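PDB 5EC6: HpuA from Kingella denitrificans ATCC 33394, which acts as an outer-membrane lipoprotein receptor for haemoglobin, probably in the uptake of haem iron. Local coordinates for residues A75-Y80 against G139-P144; L133-F138 against L264-E269. All coordinates share one frame; numbering follows the deposited sequence.

Interaction 1. Residues A75-Y80 against G139-P144; sequences APDGKY and GAWMSP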
loop_
_atom_site.group_PDB
_atom_site.type_symbol
_atom_site.label_atom_id
_atom_site.label_comp_id
_atom_site.label_asym_id
_atom_site.label_seq_id
_atom_site.Cartn_x
_atom_site.Cartn_y
_atom_site.Cartn_z
ATOM N N ALA A 75 8.258 4.496 13.088
ATOM C CA ALA A 75 9.173 5.226 12.229
ATOM C C ALA A 75 10.587 4.701 12.436
ATOM O O ALA A 75 10.858 4.007 13.396
ATOM C CB ALA A 75 9.043 6.687 12.541
ATOM N N PRO A 76 11.509 5.049 11.515
ATOM C CA PRO A 76 12.916 4.656 11.657
ATOM C C PRO A 76 13.582 5.109 12.947
ATOM O O PRO A 76 14.556 4.468 13.362
ATOM C CB PRO A 76 13.588 5.310 10.453
ATOM C CG PRO A 76 12.503 5.489 9.433
ATOM C CD PRO A 76 11.272 5.824 10.277
ATOM N N ASP A 77 13.060 6.161 13.575
ATOM C CA ASP A 77 13.570 6.627 14.866
ATOM C C ASP A 77 12.998 5.904 16.054
ATOM O O ASP A 77 13.280 6.266 17.189
ATOM C CB ASP A 77 13.406 8.171 14.992
ATOM C CG ASP A 77 11.943 8.647 15.052
ATOM O OD1 ASP A 77 11.002 7.770 15.075
ATOM O OD2 ASP A 77 11.729 9.899 15.052
ATOM N N GLY A 78 12.132 4.921 15.820
ATOM C CA GLY A 78 11.599 4.110 16.889
ATOM C C GLY A 78 10.242 4.619 17.421
ATOM O O GLY A 78 9.592 3.904 18.227
ATOM N N LYS A 79 9.813 5.809 17.006
ATOM C CA LYS A 79 8.553 6.415 17.537
ATOM C C LYS A 79 7.387 5.788 16.760
ATOM O O LYS A 79 7.509 5.529 15.574
ATOM C CB LYS A 79 8.513 7.915 17.387
ATOM C CG LYS A 79 9.620 8.683 18.128
ATOM C CD LYS A 79 9.458 8.533 19.615
ATOM C CE LYS A 79 10.391 9.468 20.408
ATOM N NZ LYS A 79 11.813 9.080 20.350
ATOM N N TYR A 80 6.268 5.590 17.437
ATOM C CA TYR A 80 5.053 5.036 16.840
ATOM C C TYR A 80 3.996 6.094 16.578
ATOM O O TYR A 80 3.789 7.016 17.384
ATOM C CB TYR A 80 4.447 3.997 17.767
ATOM C CG TYR A 80 5.200 2.709 17.940
ATOM C CD1 TYR A 80 6.201 2.580 18.904
ATOM C CD2 TYR A 80 4.905 1.604 17.183
ATOM C CE1 TYR A 80 6.873 1.403 19.064
ATOM C CE2 TYR A 80 5.547 0.418 17.363
ATOM C CZ TYR A 80 6.528 0.304 18.326
ATOM O OH TYR A 80 7.194 -0.868 18.521
ATOM N N GLY A 139 3.022 4.637 2.280
ATOM C CA GLY A 139 3.259 6.023 2.603
ATOM C C GLY A 139 4.714 6.311 2.744
ATOM O O GLY A 139 5.578 5.666 2.121
ATOM N N ALA A 140 5.007 7.375 3.513
ATOM C CA ALA A 140 6.395 7.828 3.704
ATOM C C ALA A 140 6.509 8.527 5.021
ATOM O O ALA A 140 5.558 9.214 5.458
ATOM C CB ALA A 140 6.815 8.783 2.609
ATOM N N TRP A 141 7.699 8.401 5.612
ATOM C CA TRP A 141 8.093 9.190 6.761
ATOM C C TRP A 141 9.320 10.014 6.354
ATOM O O TRP A 141 10.217 9.525 5.652
ATOM C CB TRP A 141 8.402 8.284 7.918
ATOM C CG TRP A 141 8.996 8.928 9.166
ATOM C CD1 TRP A 141 8.326 9.382 10.254
ATOM C CD2 TRP A 141 10.406 9.074 9.466
ATOM N NE1 TRP A 141 9.215 9.840 11.221
ATOM C CE2 TRP A 141 10.503 9.638 10.759
ATOM C CE3 TRP A 141 11.572 8.803 8.758
ATOM C CZ2 TRP A 141 11.730 9.920 11.351
ATOM C CZ3 TRP A 141 12.810 9.043 9.383
ATOM C CH2 TRP A 141 12.862 9.600 10.658
ATOM N N MET A 142 9.328 11.259 6.799
ATOM C CA MET A 142 10.488 12.143 6.588
ATOM C C MET A 142 11.093 12.480 7.938
ATOM O O MET A 142 10.352 12.852 8.842
ATOM C CB MET A 142 10.070 13.397 5.855
ATOM C CG MET A 142 11.217 14.389 5.700
ATOM S SD MET A 142 10.639 15.971 5.034
ATOM C CE MET A 142 10.741 15.390 3.379
ATOM N N SER A 143 12.419 12.379 8.049
ATOM C CA SER A 143 13.117 12.771 9.289
ATOM C C SER A 143 13.205 14.308 9.425
ATOM O O SER A 143 12.990 15.054 8.448
ATOM C CB SER A 143 14.517 12.168 9.382
ATOM O OG SER A 143 15.421 12.871 8.573
ATOM N N PRO A 144 13.453 14.767 10.671
ATOM C CA PRO A 144 13.794 16.186 10.829
ATOM C C PRO A 144 14.977 16.609 9.956
ATOM O O PRO A 144 15.034 17.777 9.524
ATOM C CB PRO A 144 14.081 16.313 12.327
ATOM C CG PRO A 144 14.117 14.965 12.885
ATOM C CD PRO A 144 13.361 14.071 11.960
HETATM O O HOH W 1 9.321 10.869 14.021
#

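Interaction 2. Residues L133-F138 against L264-E269; sequences LKSMQF and LFAKEE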
loop_
_atom_site.group_PDB
_atom_site.type_symbol
_atom_site.label_atom_id
_atom_site.label_comp_id
_atom_site.label_asym_id
_atom_site.label_seq_id
_atom_site.Cartn_x
_atom_site.Cartn_y
_atom_site.Cartn_z
ATOM N N LEU A 133 -7.794 0.228 0.299
ATOM C CA LEU A 133 -6.987 -0.863 0.805
ATOM C C LEU A 133 -7.602 -1.235 2.122
ATOM O O LEU A 133 -8.106 -0.331 2.813
ATOM C CB LEU A 133 -5.562 -0.373 0.995
ATOM C CG LEU A 133 -4.915 0.137 -0.274
ATOM C CD1 LEU A 133 -3.611 0.839 0.074
ATOM C CD2 LEU A 133 -4.631 -0.975 -1.206
ATOM N N LYS A 134 -7.678 -2.541 2.411
ATOM C CA LYS A 134 -8.171 -3.070 3.700
ATOM C C LYS A 134 -7.154 -3.875 4.462
ATOM O O LYS A 134 -7.317 -4.093 5.650
ATOM C CB LYS A 134 -9.422 -3.963 3.508
ATOM C CG LYS A 134 -10.516 -3.349 2.677
ATOM C CD LYS A 134 -11.281 -2.221 3.354
ATOM C CE LYS A 134 -12.467 -1.830 2.448
ATOM N NZ LYS A 134 -12.607 -0.367 2.156
ATOM N N SER A 135 -6.082 -4.309 3.807
ATOM C CA SER A 135 -5.108 -5.188 4.441
ATOM C C SER A 135 -3.640 -4.702 4.368
ATOM O O SER A 135 -2.711 -5.441 4.693
ATOM C CB SER A 135 -5.141 -6.579 3.827
ATOM O OG SER A 135 -6.423 -7.182 4.005
ATOM N N MET A 136 -3.469 -3.448 4.020
ATOM C CA MET A 136 -2.136 -2.845 3.895
ATOM C C MET A 136 -2.255 -1.350 3.987
ATOM O O MET A 136 -3.353 -0.782 3.830
ATOM C CB MET A 136 -1.435 -3.294 2.581
ATOM C CG MET A 136 -2.185 -2.865 1.383
ATOM S SD MET A 136 -1.172 -2.994 -0.117
ATOM C CE MET A 136 0.007 -1.726 0.194
ATOM N N GLN A 137 -1.096 -0.688 4.116
ATOM C CA GLN A 137 -0.954 0.739 3.996
ATOM C C GLN A 137 0.337 1.009 3.256
ATOM O O GLN A 137 1.235 0.157 3.235
ATOM C CB GLN A 137 -0.849 1.424 5.378
ATOM C CG GLN A 137 -2.085 2.175 5.832
ATOM C CD GLN A 137 -2.425 3.420 5.038
ATOM O OE1 GLN A 137 -1.911 3.663 3.981
ATOM N NE2 GLN A 137 -3.371 4.178 5.546
ATOM N N PHE A 138 0.415 2.182 2.644
ATOM C CA PHE A 138 1.693 2.659 2.095
ATOM C C PHE A 138 1.792 4.142 2.309
ATOM O O PHE A 138 0.773 4.819 2.498
ATOM C CB PHE A 138 1.902 2.231 0.616
ATOM C CG PHE A 138 1.052 2.958 -0.386
ATOM C CD1 PHE A 138 -0.304 2.641 -0.567
ATOM C CD2 PHE A 138 1.588 3.956 -1.173
ATOM C CE1 PHE A 138 -1.071 3.281 -1.510
ATOM C CE2 PHE A 138 0.799 4.648 -2.077
ATOM C CZ PHE A 138 -0.518 4.309 -2.256
ATOM N N LEU A 264 2.572 -9.453 -2.289
ATOM C CA LEU A 264 1.123 -9.539 -2.329
ATOM C C LEU A 264 0.598 -9.584 -0.900
ATOM O O LEU A 264 1.222 -10.249 -0.041
ATOM C CB LEU A 264 0.707 -10.790 -3.075
ATOM C CG LEU A 264 1.259 -10.897 -4.526
ATOM C CD1 LEU A 264 0.838 -12.191 -5.180
ATOM C CD2 LEU A 264 0.690 -9.732 -5.334
ATOM N N PHE A 265 -0.491 -8.870 -0.703
ATOM C CA PHE A 265 -1.124 -8.693 0.598
ATOM C C PHE A 265 -2.585 -9.158 0.538
ATOM O O PHE A 265 -3.191 -9.255 -0.524
ATOM C CB PHE A 265 -1.044 -7.232 1.022
ATOM C CG PHE A 265 0.359 -6.727 1.282
ATOM C CD1 PHE A 265 1.011 -6.948 2.491
ATOM C CD2 PHE A 265 1.040 -6.063 0.287
ATOM C CE1 PHE A 265 2.279 -6.453 2.730
ATOM C CE2 PHE A 265 2.324 -5.577 0.499
ATOM C CZ PHE A 265 2.965 -5.789 1.717
ATOM N N ALA A 266 -3.152 -9.306 1.739
ATOM C CA ALA A 266 -4.556 -9.701 2.015
ATOM C C ALA A 266 -4.774 -11.198 2.032
ATOM O O ALA A 266 -4.372 -11.943 1.090
ATOM C CB ALA A 266 -5.556 -9.027 1.107
ATOM N N LYS A 267 -5.407 -11.652 3.126
ATOM C CA LYS A 267 -5.822 -13.049 3.192
ATOM C C LYS A 267 -6.906 -13.321 2.171
ATOM O O LYS A 267 -7.587 -12.425 1.697
ATOM C CB LYS A 267 -6.335 -13.394 4.604
ATOM C CG LYS A 267 -5.194 -13.399 5.573
ATOM C CD LYS A 267 -5.648 -13.501 7.017
ATOM C CE LYS A 267 -4.425 -13.449 7.922
ATOM N NZ LYS A 267 -4.694 -12.527 9.052
ATOM N N GLU A 268 -7.113 -14.616 1.902
ATOM C CA GLU A 268 -8.257 -15.037 1.111
ATOM C C GLU A 268 -9.631 -14.699 1.698
ATOM O O GLU A 268 -9.727 -14.459 2.898
ATOM C CB GLU A 268 -8.155 -16.533 0.845
ATOM C CG GLU A 268 -8.606 -17.393 1.998
ATOM C CD GLU A 268 -7.581 -17.506 3.115
ATOM O OE1 GLU A 268 -6.420 -17.039 3.097
ATOM O OE2 GLU A 268 -7.969 -18.165 4.083
ATOM N N GLU A 269 -10.661 -14.712 0.859
ATOM C CA GLU A 269 -12.028 -14.486 1.296
ATOM C C GLU A 269 -12.764 -15.788 1.111
ATOM O O GLU A 269 -12.603 -16.460 0.087
ATOM C CB GLU A 269 -12.698 -13.381 0.488
ATOM C CG GLU A 269 -12.049 -12.020 0.720
ATOM C CD GLU A 269 -12.583 -10.995 -0.247
ATOM O OE1 GLU A 269 -13.724 -10.562 -0.036
ATOM O OE2 GLU A 269 -11.897 -10.646 -1.237
HETATM O O HOH W 2 -6.295 -9.779 5.110
#

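Interaction 1. Residues A75-Y80 against G139-P144
A chi1 of 173° at Trp141, in strand 136-142 of the beta barrel, sets the indole trans to the backbone N and turns it onto the loop between strands 65-74 and 80-81, where Ala75, Pro76 and Asp77 belong to the type I beta turn Ala75-Gly78. Two CH-pi contacts cover one face of the indole. Ala75 CB lies over the five-membered ring, 3.6 Å from its centroid, and 3.4 Å from Trp141 NE1. The Pro76 and Trp141 side chains approach each other from opposite directions, and Pro76 CD lies over the six-membered ring, 3.5 Å from its centroid, on the same face as Ala75 CB; Pro76 CG rests near CE3 and CZ3. On the other face the backbone N of Ser143, just past the end of the strand, lies toward the rim.

Asp77 crosses the indole at about a right angle, its carboxylate plane turned 66° from the ring, with OD2 3.7 Å from Trp141 CZ2. Asp77 OD1 closes an Asx turn by accepting from Lys79 N at 3.0 Å, the donor approaching from 39° out of the carboxylate plane. This bond and a water on OD2 together restrain the group's rotation. Leu110 and Tyr73 also touch the indole. That water, water 1, lies in the ring plane at the indole edge, accepting from Trp141 NE1 at 3.0 Å and donating to Asp77 OD2 at 2.8 Å.

Interaction 2. Residues L133-F138 against L264-E269
Phe265, at the end of strand 256-265, meets Met136, the first residue of strand 136-142, in a Met-aromatic contact between strands that are not paired with each other in the beta barrel. The two side chains cross at about a right angle. Met136 CB sits over one face of the ring, displaced toward the rim and 4.1 Å from Phe265 CG. A chi1 of 62°, followed by an extended chi2 of 165°, carries Met136 SD to an oblique position, 4.6 Å from the Phe265 ring centroid and 3.8 Å from Phe265 CD2. Glu283 of strand 283-289 touches both side chains and also accepts from the backbone N of Lys134 and of Ser135, tying this loop to a third strand.

At Ala266 the chain leaves the strand with a positive phi of 85°. Its methyl group packs against Ser135, with Ala266 CB 3.5 Å from Ser135 OG and also close to Ser135 CB. One residue on, Lys267 uses its backbone N: it donates to water 2 at 2.9 Å, and that water is also hydrogen-bonded to Ser135 OG at 2.8 Å. The segments thus meet directly through dispersion and sulfur-aromatic packing, which sets no strict direction, and the hydrogen-bonded connection between them in this contact is made through water 2.

In the fold
From the N terminus, segment 75-80 comes first, in the loop after strand 65-74 of the four-stranded antiparallel sheet and running into strand 80-81. Segments 133-138 and 139-144 then follow one directly on the other, and both use strand 136-142. Interaction 1 closes a loop of 58 intervening residues. Interaction 2 closes a longer one, with 125 residues between its segments. The segments alternate along the chain, so the two closures cross. Their centres lie about 22 Å apart. Strand 136-142 carries both contacts: its start meets the end of strand 256-265 nearer the centre of the chain, and its later part meets the connection of the four-stranded sheet.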